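Long-range contact in glucose-6-phosphate 1-dehydrogenase (Kluyveromyces lactis, PDB 7E6I), which oxidises glucose 6-phosphate with NADP(+) to 6-phosphogluconolactone, the first and probably rate-limiting step of the oxidative pentose phosphate pathway: residues 8-13 with 43-48. Residues are numbered along the deposited sequence; the frame is centred on the assembly and turned at random.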
# COMPACT_ATOMS: atom_id res chain seq x y z
N ASN A 8 11.75 -20.25 -17.77
CA ASN A 8 12.91 -20.70 -16.99
C ASN A 8 13.36 -19.65 -15.97
O ASN A 8 14.53 -19.62 -15.57
CB ASN A 8 14.06 -21.10 -17.91
CG ASN A 8 13.61 -22.01 -19.03
OD1 ASN A 8 12.81 -22.92 -18.82
ND2 ASN A 8 14.09 -21.74 -20.24
N THR A 9 12.44 -18.81 -15.54
CA THR A 9 12.70 -17.91 -14.42
C THR A 9 12.65 -18.68 -13.11
O THR A 9 11.77 -19.51 -12.88
CB THR A 9 11.69 -16.77 -14.41
OG1 THR A 9 10.42 -17.27 -14.83
CG2 THR A 9 12.11 -15.74 -15.39
N VAL A 10 13.61 -18.41 -12.24
CA VAL A 10 13.63 -19.00 -10.91
C VAL A 10 13.23 -17.92 -9.91
O VAL A 10 13.85 -16.85 -9.84
CB VAL A 10 15.00 -19.62 -10.58
CG1 VAL A 10 16.11 -18.76 -11.12
CG2 VAL A 10 15.14 -19.87 -9.07
N ILE A 11 12.16 -18.19 -9.18
CA ILE A 11 11.69 -17.32 -8.11
C ILE A 11 12.06 -17.99 -6.80
O ILE A 11 11.57 -19.08 -6.50
CB ILE A 11 10.18 -17.09 -8.22
CG1 ILE A 11 9.84 -16.34 -9.52
CG2 ILE A 11 9.66 -16.33 -7.02
CD1 ILE A 11 8.36 -16.39 -9.89
N THR A 12 12.93 -17.35 -6.02
CA THR A 12 13.26 -17.82 -4.68
C THR A 12 12.56 -16.94 -3.65
O THR A 12 12.74 -15.72 -3.65
CB THR A 12 14.77 -17.81 -4.43
OG1 THR A 12 15.44 -18.47 -5.50
CG2 THR A 12 15.08 -18.52 -3.13
N ILE A 13 11.78 -17.56 -2.77
CA ILE A 13 11.06 -16.86 -1.70
C ILE A 13 11.81 -17.12 -0.40
O ILE A 13 11.70 -18.20 0.19
CB ILE A 13 9.60 -17.31 -1.59
CG1 ILE A 13 8.83 -17.01 -2.87
CG2 ILE A 13 8.91 -16.60 -0.43
CD1 ILE A 13 8.91 -18.13 -3.88
N LYS A 43 10.76 -22.02 -11.97
CA LYS A 43 11.20 -22.77 -10.80
C LYS A 43 10.97 -21.95 -9.53
O LYS A 43 11.58 -20.90 -9.34
CB LYS A 43 12.67 -23.18 -10.91
CG LYS A 43 13.07 -24.22 -9.87
CD LYS A 43 14.24 -25.10 -10.31
CE LYS A 43 14.48 -26.22 -9.32
NZ LYS A 43 13.46 -26.21 -8.23
N ILE A 44 10.09 -22.44 -8.66
CA ILE A 44 9.76 -21.76 -7.41
C ILE A 44 10.46 -22.46 -6.26
O ILE A 44 10.21 -23.65 -6.00
CB ILE A 44 8.24 -21.71 -7.19
CG1 ILE A 44 7.56 -21.17 -8.44
CG2 ILE A 44 7.92 -20.83 -6.03
CD1 ILE A 44 6.08 -20.96 -8.27
N ILE A 45 11.33 -21.73 -5.56
CA ILE A 45 12.16 -22.27 -4.48
C ILE A 45 11.89 -21.49 -3.20
O ILE A 45 12.08 -20.26 -3.16
CB ILE A 45 13.66 -22.18 -4.82
CG1 ILE A 45 13.99 -22.90 -6.12
CG2 ILE A 45 14.47 -22.72 -3.68
CD1 ILE A 45 15.42 -22.67 -6.56
N GLY A 46 11.49 -22.20 -2.15
CA GLY A 46 11.33 -21.60 -0.84
C GLY A 46 12.53 -21.89 0.03
O GLY A 46 12.90 -23.04 0.22
N TYR A 47 13.12 -20.83 0.57
CA TYR A 47 14.32 -20.90 1.40
C TYR A 47 14.01 -20.37 2.80
O TYR A 47 13.38 -19.31 2.93
CB TYR A 47 15.47 -20.10 0.75
CG TYR A 47 16.83 -20.14 1.42
CD1 TYR A 47 17.05 -19.55 2.65
CD2 TYR A 47 17.92 -20.73 0.78
CE1 TYR A 47 18.30 -19.57 3.25
CE2 TYR A 47 19.17 -20.75 1.37
CZ TYR A 47 19.36 -20.17 2.60
OH TYR A 47 20.61 -20.20 3.18
N ALA A 48 14.43 -21.11 3.83
CA ALA A 48 14.34 -20.70 5.23
C ALA A 48 15.26 -21.58 6.07
O ALA A 48 15.84 -22.55 5.57
CB ALA A 48 12.89 -20.75 5.74
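I13 and I44 touch on one face of a parallel strand pair through the tip of I13. The CB of I13 lies 4.2 Å from the carbonyl oxygen of I45. CG1 stands anti to the carbonyl carbon of I13, beside the backbone N, and a chi2 of 88° then turns CD1 across toward the neighbouring strand. There the methyl makes an apolar contact with CG2 of I44 at 3.6 Å and also lies 3.9 Å from the carbonyl oxygen of I45, the side chains of I13 and I44 running side by side in the same direction. Helix 19-34 lies against this face: F26 touches both isoleucines, and I13 also reaches S21, part of an NADP(+) site inferred by similarity. Five backbone hydrogen bonds set the register, alternating as parallel strands require: K43 N gives to T9 O, I11 N to K43 O, I45 N to I11 O, I13 N to I45 O and Y47 N to I13 O. I45 N to I11 O is nearly straight (170° at the hydrogen), whereas Y47 N sits above the carbonyl plane of I13, 38° out of it. With the intervening helix, strands 10-14 and 43-48 form a beta-alpha-beta unit, the first of the Rossmann-type NAD-binding domain, and 43-48 lies between 10-14 and 84-88 in its parallel sheet. On the other face V10 and I45 meet obliquely, CG2 of V10 being 3.8 Å from CD1 of I45. T12 brings its CG2 to 3.5 Å from the carbonyl oxygen of I45, while its OG1 approaches CB of I45 at 4.2 Å. Helix 94-110 packs onto this same side, with I104 against V10, F107 against K43 and L100 against I45.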